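Local coordinates for DNA damage response protein Rtt109, putative (Neosartorya fumigata, PDB 5ZB9) that probably acetylates lysine side chains of histone H3, with acetyl-CoA as the donor, in DNA replication and the response to DNA damage, at residues Trp168-Ile173 with Ala205-Pro210; Leu57-Ser62 with Arg113-Ala118; Ile432-Asn437 with Thr446-Glu451. All coordinates share one frame; numbering follows the deposited sequence.

Contact 1: residues Trp168-Ile173 with Ala205-Pro210; sequences WWCRVI and AFLIVP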
ATOM      1  N   TRP A 168      13.443  -1.013  -3.258  1.00 19.95           N
ATOM      2  CA  TRP A 168      12.831  -2.319  -3.010  1.00 19.73           C
ATOM      3  C   TRP A 168      11.341  -2.293  -3.353  1.00 19.19           C
ATOM      4  O   TRP A 168      10.844  -3.150  -4.083  1.00 17.85           O
ATOM      5  CB  TRP A 168      13.043  -2.735  -1.548  1.00 19.63           C
ATOM      6  CG  TRP A 168      12.631  -4.145  -1.217  1.00 23.62           C
ATOM      7  CD1 TRP A 168      13.373  -5.283  -1.387  1.00 18.88           C
ATOM      8  CD2 TRP A 168      11.383  -4.567  -0.639  1.00 19.37           C
ATOM      9  NE1 TRP A 168      12.661  -6.382  -0.956  1.00 20.06           N
ATOM     10  CE2 TRP A 168      11.441  -5.969  -0.492  1.00 14.30           C
ATOM     11  CE3 TRP A 168      10.228  -3.895  -0.234  1.00 16.36           C
ATOM     12  CZ2 TRP A 168      10.393  -6.705   0.043  1.00 19.98           C
ATOM     13  CZ3 TRP A 168       9.179  -4.631   0.301  1.00 17.78           C
ATOM     14  CH2 TRP A 168       9.271  -6.020   0.436  1.00 20.60           C
ATOM     15  N   TRP A 169      10.639  -1.292  -2.838  1.00 16.75           N
ATOM     16  CA  TRP A 169       9.207  -1.174  -3.064  1.00 19.00           C
ATOM     17  C   TRP A 169       8.876  -0.939  -4.530  1.00 18.02           C
ATOM     18  O   TRP A 169       7.860  -1.416  -5.019  1.00 17.80           O
ATOM     19  CB  TRP A 169       8.617  -0.057  -2.199  1.00 18.88           C
ATOM     20  CG  TRP A 169       8.277  -0.521  -0.815  1.00 20.92           C
ATOM     21  CD1 TRP A 169       8.837  -0.098   0.357  1.00 19.36           C
ATOM     22  CD2 TRP A 169       7.313  -1.519  -0.463  1.00 18.41           C
ATOM     23  NE1 TRP A 169       8.267  -0.759   1.413  1.00 21.26           N
ATOM     24  CE2 TRP A 169       7.327  -1.634   0.938  1.00 21.19           C
ATOM     25  CE3 TRP A 169       6.433  -2.320  -1.200  1.00 17.25           C
ATOM     26  CZ2 TRP A 169       6.490  -2.515   1.619  1.00 23.41           C
ATOM     27  CZ3 TRP A 169       5.609  -3.190  -0.528  1.00 14.62           C
ATOM     28  CH2 TRP A 169       5.643  -3.287   0.867  1.00 20.08           C
ATOM     29  N   CYS A 170       9.731  -0.215  -5.241  1.00 19.69           N
ATOM     30  CA  CYS A 170       9.521  -0.063  -6.679  1.00 20.16           C
ATOM     31  C   CYS A 170       9.648  -1.412  -7.394  1.00 20.95           C
ATOM     32  O   CYS A 170       8.896  -1.680  -8.331  1.00 22.39           O
ATOM     33  CB  CYS A 170      10.494   0.957  -7.266  1.00 18.90           C
ATOM     34  SG  CYS A 170      10.172   2.646  -6.692  1.00 19.42           S
ATOM     35  N   ARG A 171      10.564  -2.273  -6.938  1.00 18.44           N
ATOM     36  CA  ARG A 171      10.737  -3.590  -7.542  0.50 18.16           C
ATOM     37  C   ARG A 171       9.551  -4.497  -7.221  1.00 17.80           C
ATOM     38  O   ARG A 171       9.235  -5.405  -7.975  1.00 21.60           O
ATOM     39  CB  ARG A 171      12.049  -4.232  -7.077  0.50 20.33           C
ATOM     40  CG  ARG A 171      13.308  -3.614  -7.692  0.50 20.07           C
ATOM     41  CD  ARG A 171      14.556  -4.412  -7.324  0.50 22.46           C
ATOM     42  NE  ARG A 171      14.804  -4.392  -5.885  0.50 24.66           N
ATOM     43  CZ  ARG A 171      15.704  -3.617  -5.287  0.50 19.14           C
ATOM     44  NH1 ARG A 171      15.845  -3.663  -3.972  0.50 15.30           N
ATOM     45  NH2 ARG A 171      16.465  -2.803  -6.009  0.50 21.63           N
ATOM     46  N   VAL A 172       8.890  -4.242  -6.100  1.00 19.96           N
ATOM     47  CA  VAL A 172       7.675  -4.975  -5.754  1.00 21.09           C
ATOM     48  C   VAL A 172       6.548  -4.594  -6.711  1.00 22.50           C
ATOM     49  O   VAL A 172       5.800  -5.442  -7.207  1.00 24.04           O
ATOM     50  CB  VAL A 172       7.223  -4.679  -4.308  1.00 20.03           C
ATOM     51  CG1 VAL A 172       5.807  -5.179  -4.070  1.00 13.63           C
ATOM     52  CG2 VAL A 172       8.201  -5.278  -3.298  1.00 18.62           C
ATOM     53  N   ILE A 173       6.444  -3.295  -6.958  1.00 20.54           N
ATOM     54  CA  ILE A 173       5.394  -2.718  -7.785  1.00 20.48           C
ATOM     55  C   ILE A 173       5.595  -2.989  -9.288  1.00 22.08           C
ATOM     56  O   ILE A 173       4.626  -3.208 -10.015  1.00 18.72           O
ATOM     57  CB  ILE A 173       5.310  -1.190  -7.502  1.00 23.29           C
ATOM     58  CG1 ILE A 173       4.672  -0.973  -6.130  1.00 22.31           C
ATOM     59  CG2 ILE A 173       4.549  -0.431  -8.590  1.00 13.46           C
ATOM     60  CD1 ILE A 173       3.362  -1.693  -5.964  1.00 24.84           C
ATOM     61  N   ALA A 205       3.211   4.034 -13.046  1.00 20.88           N
ATOM     62  CA  ALA A 205       3.680   4.167 -11.668  1.00 16.16           C
ATOM     63  C   ALA A 205       4.264   5.556 -11.445  1.00 21.23           C
ATOM     64  O   ALA A 205       5.025   6.060 -12.281  1.00 22.27           O
ATOM     65  CB  ALA A 205       4.710   3.095 -11.349  1.00 14.58           C
ATOM     66  N   PHE A 206       3.902   6.171 -10.324  1.00 18.57           N
ATOM     67  CA  PHE A 206       4.357   7.524  -9.991  1.00 17.07           C
ATOM     68  C   PHE A 206       5.156   7.516  -8.697  1.00 21.54           C
ATOM     69  O   PHE A 206       4.746   6.899  -7.706  1.00 18.28           O
ATOM     70  CB  PHE A 206       3.167   8.485  -9.864  1.00 19.89           C
ATOM     71  CG  PHE A 206       2.340   8.609 -11.123  1.00 22.48           C
ATOM     72  CD1 PHE A 206       1.341   7.688 -11.410  1.00 17.91           C
ATOM     73  CD2 PHE A 206       2.557   9.654 -12.013  1.00 24.27           C
ATOM     74  CE1 PHE A 206       0.583   7.803 -12.559  1.00 26.49           C
ATOM     75  CE2 PHE A 206       1.799   9.778 -13.174  1.00 25.87           C
ATOM     76  CZ  PHE A 206       0.810   8.854 -13.450  1.00 24.71           C
ATOM     77  N   LEU A 207       6.300   8.194  -8.706  1.00 19.74           N
ATOM     78  CA  LEU A 207       7.167   8.230  -7.543  1.00 16.57           C
ATOM     79  C   LEU A 207       7.631   9.643  -7.249  1.00 18.56           C
ATOM     80  O   LEU A 207       8.065  10.360  -8.146  1.00 19.37           O
ATOM     81  CB  LEU A 207       8.380   7.317  -7.742  1.00 14.47           C
ATOM     82  CG  LEU A 207       9.401   7.392  -6.600  1.00 16.18           C
ATOM     83  CD1 LEU A 207       8.838   6.763  -5.331  1.00 14.40           C
ATOM     84  CD2 LEU A 207      10.756   6.780  -6.980  1.00 11.36           C
ATOM     85  N   ILE A 208       7.532  10.039  -5.985  1.00 19.15           N
ATOM     86  CA  ILE A 208       8.088  11.304  -5.533  1.00 19.08           C
ATOM     87  C   ILE A 208       8.947  11.094  -4.288  1.00 20.96           C
ATOM     88  O   ILE A 208       8.513  10.486  -3.313  1.00 21.77           O
ATOM     89  CB  ILE A 208       6.988  12.331  -5.229  1.00 20.76           C
ATOM     90  CG1 ILE A 208       6.441  12.921  -6.529  1.00 20.25           C
ATOM     91  CG2 ILE A 208       7.531  13.458  -4.360  1.00 18.81           C
ATOM     92  CD1 ILE A 208       5.460  14.057  -6.289  1.00 23.16           C
ATOM     93  N   VAL A 209      10.175  11.588  -4.341  1.00 19.10           N
ATOM     94  CA  VAL A 209      11.063  11.565  -3.194  1.00 20.24           C
ATOM     95  C   VAL A 209      11.505  12.986  -2.905  1.00 21.23           C
ATOM     96  O   VAL A 209      12.479  13.455  -3.482  1.00 24.66           O
ATOM     97  CB  VAL A 209      12.296  10.682  -3.450  1.00 21.81           C
ATOM     98  CG1 VAL A 209      13.131  10.544  -2.184  1.00 18.93           C
ATOM     99  CG2 VAL A 209      11.869   9.323  -3.976  1.00 17.31           C
ATOM    100  N   PRO A 210      10.773  13.683  -2.024  1.00 29.79           N
ATOM    101  CA  PRO A 210      11.053  15.095  -1.715  1.00 27.70           C
ATOM    102  C   PRO A 210      12.513  15.301  -1.325  1.00 27.43           C
ATOM    103  O   PRO A 210      13.024  14.558  -0.483  1.00 27.35           O
ATOM    104  CB  PRO A 210      10.120  15.396  -0.537  1.00 23.90           C
ATOM    105  CG  PRO A 210       9.035  14.366  -0.637  1.00 27.09           C
ATOM    106  CD  PRO A 210       9.700  13.131  -1.178  1.00 25.03           C
TER
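Ala205 opens the contact by setting its CB 4.5 Å from Ile173 CG2. This is a light methyl-to-methyl approach between the strand and the helix. The methyl of Ala205 points at the helix, and the short side branch of Ile173 meets it. Two residues on, Leu207 faces the helix again. Its CG lies anti to the backbone N (chi1 175°), and the branch CD2 makes the approach. Leu207 CD2 lies 4.2 Å from Cys170 SG. The sulfur is turned anti to its own carbonyl carbon, which carries it out from the helix toward the leucine. No hydrogen bond joins the two segments, and the buried area is small, 96 Å². The helix and strand therefore meet through two separate apolar points. Cys170 and Ile173 stand three residues apart, about one helical turn, and so share one flank of the helix. The same helix carries Trp168 and Arg171, which bind CoA in another structure of this protein. Around the contact, Trp235 of the short strand 235-236 touches Cys170, Ile173 and Ala205, so it packs against both helix and strand. Leu319 of strand 317-324 also touches Ile173. Strand 202-208 runs between those two strands in the sheet, parallel to 235-236 and antiparallel to 317-324, while helix 162-177 also packs against helix 111-127.

Contact 2: residues Leu57-Ser62 with Arg113-Ala118; sequences LAVSIS and RLISNA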
ATOM      1  N   LEU A  57      -1.498 -10.282   6.203  1.00 23.55           N
ATOM      2  CA  LEU A  57      -0.938 -11.564   5.832  1.00 20.02           C
ATOM      3  C   LEU A  57       0.287 -11.849   6.675  1.00 24.12           C
ATOM      4  O   LEU A  57       1.256 -11.087   6.644  1.00 23.38           O
ATOM      5  CB  LEU A  57      -0.566 -11.593   4.344  1.00 18.83           C
ATOM      6  CG  LEU A  57       0.265 -12.797   3.880  1.00 21.88           C
ATOM      7  CD1 LEU A  57      -0.536 -14.093   3.977  1.00 18.76           C
ATOM      8  CD2 LEU A  57       0.786 -12.596   2.460  1.00 21.73           C
ATOM      9  N   ALA A  58       0.238 -12.939   7.434  1.00 22.58           N
ATOM     10  CA  ALA A  58       1.416 -13.433   8.137  1.00 19.79           C
ATOM     11  C   ALA A  58       1.949 -14.661   7.424  1.00 24.46           C
ATOM     12  O   ALA A  58       1.193 -15.568   7.050  1.00 23.19           O
ATOM     13  CB  ALA A  58       1.094 -13.751   9.585  1.00 22.88           C
ATOM     14  N   VAL A  59       3.258 -14.682   7.221  1.00 20.61           N
ATOM     15  CA  VAL A  59       3.883 -15.793   6.534  1.00 24.59           C
ATOM     16  C   VAL A  59       4.891 -16.436   7.465  1.00 26.12           C
ATOM     17  O   VAL A  59       5.715 -15.754   8.067  1.00 25.79           O
ATOM     18  CB  VAL A  59       4.573 -15.352   5.230  1.00 24.48           C
ATOM     19  CG1 VAL A  59       5.156 -16.558   4.503  1.00 19.35           C
ATOM     20  CG2 VAL A  59       3.584 -14.602   4.337  1.00 20.46           C
ATOM     21  N   SER A  60       4.806 -17.752   7.596  1.00 24.91           N
ATOM     22  CA  SER A  60       5.703 -18.465   8.488  1.00 28.26           C
ATOM     23  C   SER A  60       6.329 -19.653   7.784  1.00 27.61           C
ATOM     24  O   SER A  60       5.876 -20.077   6.720  1.00 27.57           O
ATOM     25  CB  SER A  60       4.964 -18.920   9.751  1.00 25.43           C
ATOM     26  OG  SER A  60       3.792 -19.645   9.417  1.00 34.42           O
ATOM     27  N   ILE A  61       7.397 -20.159   8.384  1.00 25.01           N
ATOM     28  CA  ILE A  61       8.043 -21.366   7.923  1.00 32.96           C
ATOM     29  C   ILE A  61       8.148 -22.358   9.071  1.00 32.44           C
ATOM     30  O   ILE A  61       8.095 -21.973  10.237  1.00 39.12           O
ATOM     31  CB  ILE A  61       9.437 -21.077   7.371  1.00 36.30           C
ATOM     32  CG1 ILE A  61      10.282 -20.390   8.442  1.00 35.85           C
ATOM     33  CG2 ILE A  61       9.336 -20.221   6.128  1.00 32.09           C
ATOM     34  CD1 ILE A  61      11.724 -20.242   8.069  1.00 43.99           C
ATOM     35  N   SER A  62       8.287 -23.631   8.731  1.00 39.86           N
ATOM     36  CA  SER A  62       8.548 -24.674   9.720  1.00 51.23           C
ATOM     37  C   SER A  62      10.017 -25.091   9.655  1.00 55.04           C
ATOM     38  O   SER A  62      10.425 -25.747   8.696  1.00 59.74           O
ATOM     39  CB  SER A  62       7.640 -25.890   9.484  1.00 52.72           C
ATOM     40  OG  SER A  62       6.263 -25.532   9.504  1.00 51.78           O
ATOM     41  N   ARG A 113      10.095 -10.060  -1.295  1.00 23.67           N
ATOM     42  CA  ARG A 113       9.636  -9.276  -2.438  1.00 23.86           C
ATOM     43  C   ARG A 113       8.555 -10.040  -3.189  1.00 25.11           C
ATOM     44  O   ARG A 113       7.524  -9.474  -3.547  1.00 25.54           O
ATOM     45  CB  ARG A 113      10.790  -8.924  -3.386  1.00 27.46           C
ATOM     46  CG  ARG A 113      10.346  -8.143  -4.633  1.00 25.25           C
ATOM     47  CD  ARG A 113      11.516  -7.704  -5.530  1.00 31.19           C
ATOM     48  NE  ARG A 113      12.344  -8.819  -5.999  1.00 33.16           N
ATOM     49  CZ  ARG A 113      11.959  -9.726  -6.895  1.00 38.40           C
ATOM     50  NH1 ARG A 113      10.747  -9.667  -7.435  1.00 39.14           N
ATOM     51  NH2 ARG A 113      12.785 -10.702  -7.249  1.00 45.74           N
ATOM     52  N   LEU A 114       8.785 -11.332  -3.410  1.00 30.28           N
ATOM     53  CA  LEU A 114       7.828 -12.174  -4.130  1.00 24.61           C
ATOM     54  C   LEU A 114       6.482 -12.254  -3.414  1.00 25.17           C
ATOM     55  O   LEU A 114       5.419 -12.154  -4.039  1.00 23.89           O
ATOM     56  CB  LEU A 114       8.403 -13.574  -4.326  1.00 24.57           C
ATOM     57  CG  LEU A 114       9.519 -13.649  -5.368  1.00 33.42           C
ATOM     58  CD1 LEU A 114      10.052 -15.062  -5.476  1.00 32.68           C
ATOM     59  CD2 LEU A 114       9.004 -13.159  -6.713  1.00 27.47           C
ATOM     60  N   ILE A 115       6.536 -12.418  -2.096  1.00 19.47           N
ATOM     61  CA  ILE A 115       5.333 -12.480  -1.286  1.00 21.24           C
ATOM     62  C   ILE A 115       4.542 -11.172  -1.357  1.00 22.45           C
ATOM     63  O   ILE A 115       3.340 -11.192  -1.630  1.00 23.81           O
ATOM     64  CB  ILE A 115       5.672 -12.812   0.180  1.00 26.75           C
ATOM     65  CG1 ILE A 115       6.241 -14.228   0.279  1.00 22.77           C
ATOM     66  CG2 ILE A 115       4.436 -12.678   1.060  1.00 22.05           C
ATOM     67  CD1 ILE A 115       6.754 -14.575   1.649  1.00 27.25           C
ATOM     68  N   SER A 116       5.216 -10.046  -1.124  1.00 19.32           N
ATOM     69  CA  SER A 116       4.577  -8.728  -1.160  1.00 21.51           C
ATOM     70  C   SER A 116       3.910  -8.439  -2.508  1.00 20.96           C
ATOM     71  O   SER A 116       2.811  -7.904  -2.561  1.00 18.64           O
ATOM     72  CB  SER A 116       5.606  -7.632  -0.863  1.00 21.63           C
ATOM     73  OG  SER A 116       6.294  -7.890   0.346  1.00 23.66           O
ATOM     74  N   ASN A 117       4.618  -8.776  -3.582  1.00 20.76           N
ATOM     75  CA  ASN A 117       4.139  -8.684  -4.956  1.00 18.39           C
ATOM     76  C   ASN A 117       2.861  -9.513  -5.146  1.00 23.47           C
ATOM     77  O   ASN A 117       1.849  -9.025  -5.653  1.00 26.45           O
ATOM     78  CB  ASN A 117       5.269  -9.157  -5.892  1.00 27.24           C
ATOM     79  CG  ASN A 117       4.965  -8.971  -7.373  1.00 27.05           C
ATOM     80  OD1 ASN A 117       3.819  -8.962  -7.807  1.00 31.89           O
ATOM     81  ND2 ASN A 117       6.018  -8.847  -8.161  1.00 33.36           N
ATOM     82  N   ALA A 118       2.914 -10.770  -4.718  1.00 24.05           N
ATOM     83  CA  ALA A 118       1.799 -11.692  -4.880  1.00 21.62           C
ATOM     84  C   ALA A 118       0.576 -11.246  -4.094  1.00 20.10           C
ATOM     85  O   ALA A 118      -0.538 -11.296  -4.603  1.00 24.72           O
ATOM     86  CB  ALA A 118       2.216 -13.099  -4.458  1.00 20.05           C
TER
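Leu57 begins the contact with its CD2 methyl, 3.9 Å from CG2 of Ile115. The two side chains cross at about a right angle. The short CG2 branch of the isoleucine is the part that the leucine meets. Val59, two residues further along the strand, points to the same side and uses both of its methyls. Val59 CG1 lies 3.8 Å from Ile115 CD1. The other methyl, Val59 CG2, lies 3.9 Å from Ile115 CG2 and is also near CD1. Valine and isoleucine thus reach toward each other tip to tip. Ile115 answers with two ends: CG1 runs anti to the carbonyl carbon (chi1 -66°) and carries CD1 to the valine, while CG2 is shared by Leu57 and Val59. One helix residue therefore bridges two strand residues. Strand 50-61 is flanked by strands 22-35 and 71-82 in the sheet, where Val23 and Ile25 of strand 22-35 touch Val59 and Leu57. Helix 111-127, which presents Ile115, also carries Leu112 and Arg113, which bind CoA in another structure of this protein. All three touching residues are buried and aliphatic, and no hydrogen bond crosses. The helix is thus held to the sheet here by shape and burial of methyl groups, without a directional polar link.

Contact 3: residues Ile432-Asn437 with Thr446-Glu451; sequences IDQDFN and TKAWAE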
ATOM      1  N   ILE A 432       1.654  -7.842  18.235  1.00 39.53           N
ATOM      2  CA  ILE A 432       2.584  -6.793  18.624  1.00 48.39           C
ATOM      3  C   ILE A 432       3.047  -6.992  20.067  1.00 48.84           C
ATOM      4  O   ILE A 432       4.174  -6.660  20.410  1.00 57.80           O
ATOM      5  CB  ILE A 432       1.943  -5.398  18.456  1.00 51.78           C
ATOM      6  CG1 ILE A 432       1.589  -5.155  16.989  1.00 44.04           C
ATOM      7  CG2 ILE A 432       2.871  -4.303  18.954  1.00 54.15           C
ATOM      8  CD1 ILE A 432       0.870  -3.845  16.752  1.00 52.39           C
ATOM      9  N   ASP A 433       2.189  -7.562  20.905  1.00 46.14           N
ATOM     10  CA  ASP A 433       2.538  -7.795  22.305  1.00 45.39           C
ATOM     11  C   ASP A 433       3.464  -8.993  22.522  1.00 47.23           C
ATOM     12  O   ASP A 433       3.758  -9.340  23.665  1.00 49.99           O
ATOM     13  CB  ASP A 433       1.274  -7.997  23.146  1.00 49.20           C
ATOM     14  CG  ASP A 433       0.418  -6.745  23.233  1.00 62.85           C
ATOM     15  OD1 ASP A 433       0.931  -5.642  22.930  1.00 63.10           O
ATOM     16  OD2 ASP A 433      -0.771  -6.868  23.611  1.00 64.90           O
ATOM     17  N   GLN A 434       3.920  -9.627  21.446  1.00 42.62           N
ATOM     18  CA  GLN A 434       4.727 -10.835  21.587  1.00 37.92           C
ATOM     19  C   GLN A 434       6.213 -10.528  21.508  1.00 42.45           C
ATOM     20  O   GLN A 434       6.606  -9.371  21.413  1.00 50.78           O
ATOM     21  CB  GLN A 434       4.342 -11.870  20.527  1.00 37.80           C
ATOM     22  CG  GLN A 434       2.870 -12.224  20.545  1.00 40.55           C
ATOM     23  CD  GLN A 434       2.406 -12.737  21.899  1.00 39.04           C
ATOM     24  OE1 GLN A 434       3.012 -13.642  22.466  1.00 38.20           O
ATOM     25  NE2 GLN A 434       1.328 -12.162  22.418  1.00 33.59           N
ATOM     26  N   ASP A 435       7.029 -11.579  21.543  1.00 46.58           N
ATOM     27  CA  ASP A 435       8.475 -11.407  21.561  0.50 44.74           C
ATOM     28  C   ASP A 435       9.139 -12.208  20.449  1.00 43.99           C
ATOM     29  O   ASP A 435       8.799 -13.360  20.201  1.00 43.05           O
ATOM     30  CB  ASP A 435       9.050 -11.807  22.925  0.50 48.41           C
ATOM     31  CG  ASP A 435       8.749 -10.781  24.013  0.50 49.90           C
ATOM     32  OD1 ASP A 435       8.472  -9.608  23.674  0.50 48.88           O
ATOM     33  OD2 ASP A 435       8.799 -11.144  25.209  0.50 50.12           O
ATOM     34  N   PHE A 436      10.085 -11.574  19.760  1.00 45.90           N
ATOM     35  CA  PHE A 436      10.758 -12.221  18.631  1.00 45.62           C
ATOM     36  C   PHE A 436      12.274 -12.063  18.695  1.00 50.14           C
ATOM     37  O   PHE A 436      12.968 -12.230  17.687  1.00 41.02           O
ATOM     38  CB  PHE A 436      10.217 -11.670  17.300  1.00 40.95           C
ATOM     39  CG  PHE A 436       8.757 -11.962  17.082  1.00 37.47           C
ATOM     40  CD1 PHE A 436       7.786 -11.075  17.524  1.00 31.87           C
ATOM     41  CD2 PHE A 436       8.356 -13.147  16.472  1.00 32.13           C
ATOM     42  CE1 PHE A 436       6.445 -11.355  17.349  1.00 32.75           C
ATOM     43  CE2 PHE A 436       7.019 -13.436  16.295  1.00 25.49           C
ATOM     44  CZ  PHE A 436       6.059 -12.539  16.732  1.00 30.06           C
ATOM     45  N   ASN A 437      12.778 -11.765  19.891  1.00 50.18           N
ATOM     46  CA  ASN A 437      14.210 -11.569  20.118  1.00 50.27           C
ATOM     47  C   ASN A 437      15.084 -12.766  19.774  1.00 47.55           C
ATOM     48  O   ASN A 437      16.158 -12.608  19.198  1.00 56.90           O
ATOM     49  CB  ASN A 437      14.453 -11.194  21.570  1.00 53.09           C
ATOM     50  CG  ASN A 437      13.839  -9.871  21.927  1.00 67.79           C
ATOM     51  OD1 ASN A 437      12.718  -9.800  22.433  1.00 65.04           O
ATOM     52  ND2 ASN A 437      14.568  -8.802  21.655  1.00 79.32           N
ATOM     53  N   THR A 446       4.798 -17.264  17.634  1.00 33.64           N
ATOM     54  CA  THR A 446       4.088 -17.707  16.441  1.00 33.99           C
ATOM     55  C   THR A 446       2.944 -18.670  16.775  1.00 38.79           C
ATOM     56  O   THR A 446       1.794 -18.438  16.380  1.00 34.94           O
ATOM     57  CB  THR A 446       5.047 -18.387  15.446  1.00 33.39           C
ATOM     58  OG1 THR A 446       5.989 -17.424  14.964  1.00 31.14           O
ATOM     59  CG2 THR A 446       4.286 -18.953  14.267  1.00 29.04           C
ATOM     60  N   LYS A 447       3.259 -19.742  17.498  1.00 36.76           N
ATOM     61  CA  LYS A 447       2.242 -20.685  17.954  1.00 36.00           C
ATOM     62  C   LYS A 447       1.133 -19.984  18.729  1.00 33.70           C
ATOM     63  O   LYS A 447      -0.047 -20.291  18.570  1.00 38.69           O
ATOM     64  CB  LYS A 447       2.873 -21.773  18.820  1.00 45.70           C
ATOM     65  CG  LYS A 447       1.864 -22.706  19.469  1.00 46.16           C
ATOM     66  CD  LYS A 447       2.563 -23.889  20.108  1.00 52.93           C
ATOM     67  CE  LYS A 447       1.573 -24.858  20.723  1.00 59.42           C
ATOM     68  NZ  LYS A 447       2.256 -26.090  21.211  1.00 74.95           N
ATOM     69  N   ALA A 448       1.521 -19.026  19.559  1.00 33.32           N
ATOM     70  CA  ALA A 448       0.563 -18.297  20.377  1.00 33.04           C
ATOM     71  C   ALA A 448      -0.380 -17.450  19.530  1.00 31.17           C
ATOM     72  O   ALA A 448      -1.594 -17.472  19.738  1.00 34.74           O
ATOM     73  CB  ALA A 448       1.296 -17.425  21.396  1.00 30.11           C
ATOM     74  N   TRP A 449       0.174 -16.698  18.580  1.00 33.47           N
ATOM     75  CA  TRP A 449      -0.650 -15.846  17.722  1.00 31.53           C
ATOM     76  C   TRP A 449      -1.569 -16.686  16.821  1.00 31.09           C
ATOM     77  O   TRP A 449      -2.717 -16.316  16.578  1.00 25.85           O
ATOM     78  CB  TRP A 449       0.224 -14.918  16.871  1.00 24.93           C
ATOM     79  CG  TRP A 449      -0.584 -13.984  15.996  1.00 29.81           C
ATOM     80  CD1 TRP A 449      -1.246 -12.854  16.389  1.00 32.31           C
ATOM     81  CD2 TRP A 449      -0.816 -14.109  14.588  1.00 24.73           C
ATOM     82  NE1 TRP A 449      -1.878 -12.274  15.315  1.00 28.21           N
ATOM     83  CE2 TRP A 449      -1.628 -13.023  14.197  1.00 27.41           C
ATOM     84  CE3 TRP A 449      -0.415 -15.036  13.620  1.00 26.45           C
ATOM     85  CZ2 TRP A 449      -2.049 -12.839  12.878  1.00 27.29           C
ATOM     86  CZ3 TRP A 449      -0.840 -14.854  12.309  1.00 26.36           C
ATOM     87  CH2 TRP A 449      -1.646 -13.764  11.953  1.00 27.35           C
ATOM     88  N   ALA A 450      -1.057 -17.817  16.339  1.00 30.66           N
ATOM     89  CA  ALA A 450      -1.817 -18.687  15.449  1.00 33.35           C
ATOM     90  C   ALA A 450      -3.051 -19.225  16.153  1.00 37.02           C
ATOM     91  O   ALA A 450      -4.130 -19.318  15.562  1.00 35.34           O
ATOM     92  CB  ALA A 450      -0.946 -19.833  14.946  1.00 28.15           C
ATOM     93  N   GLU A 451      -2.888 -19.566  17.427  1.00 38.72           N
ATOM     94  CA  GLU A 451      -3.997 -20.063  18.231  1.00 36.10           C
ATOM     95  C   GLU A 451      -4.998 -18.960  18.538  1.00 32.14           C
ATOM     96  O   GLU A 451      -6.209 -19.186  18.504  1.00 35.52           O
ATOM     97  CB  GLU A 451      -3.476 -20.683  19.521  1.00 39.07           C
ATOM     98  CG  GLU A 451      -2.735 -21.983  19.302  1.00 43.79           C
ATOM     99  CD  GLU A 451      -2.020 -22.457  20.548  1.00 54.60           C
ATOM    100  OE1 GLU A 451      -1.937 -21.672  21.517  1.00 54.00           O
ATOM    101  OE2 GLU A 451      -1.544 -23.614  20.561  1.00 64.49           O
TER
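The Phe436 ring meets segment 446-451 of helix 439-457 at its edge: Thr446 OG1 lies near the ring plane, 4.3 Å from Phe436 CE2. The CB of Phe436 does not point at the helix, but the far end of its ring comes closer. The ring of Phe148 meets Phe436 edge-to-face, and Leu431, Ala442 and Ser445 also touch it, so the ring contacts both helices that the loop joins. Thr446 OG1 is hydrogen-bonded to Ile72 N and Ala442 O, and makes no hydrogen bond to the ring. Gln434 adds the second touch. Its OE1 lies 4.3 Å from Ala448 CB, a loose approach. The side chain is folded back (chi1 -56°, chi2 -57°), and its NE2 bonds to Phe430 O, which helps place the amide near the end of helix 421-432. These contacts join the turn between helices 421-432 and 439-457 to the second helix of the pair. No hydrogen bond runs between the two segments themselves. The pairing is mixed, an aromatic edge near a hydroxyl and an amide oxygen near a methyl. The touches across the contact are thus weak and non-directional, while the polar groups Gln434 NE2 and Thr446 OG1 have their hydrogen-bond partners outside it.

In the fold
Contacts 1 and 2 are fully buried and purely apolar in their touching groups, and each sets a helix against the same mixed sheet. Their helices, 162-177 and 111-127, also meet directly: Trp168 CH2 lies 3.5 Å from Ser116 OG. Both helices contribute to the CoA site. Contact 3 is only partly buried and lies further from the centre of the chain. It joins a loop to a helix and mixes polar with apolar groups. It still reaches contact 2, where Trp449 CZ3 packs 3.5 Å from Ala58 CB, but not contact 1, whose nearest atoms are about 16 Å away.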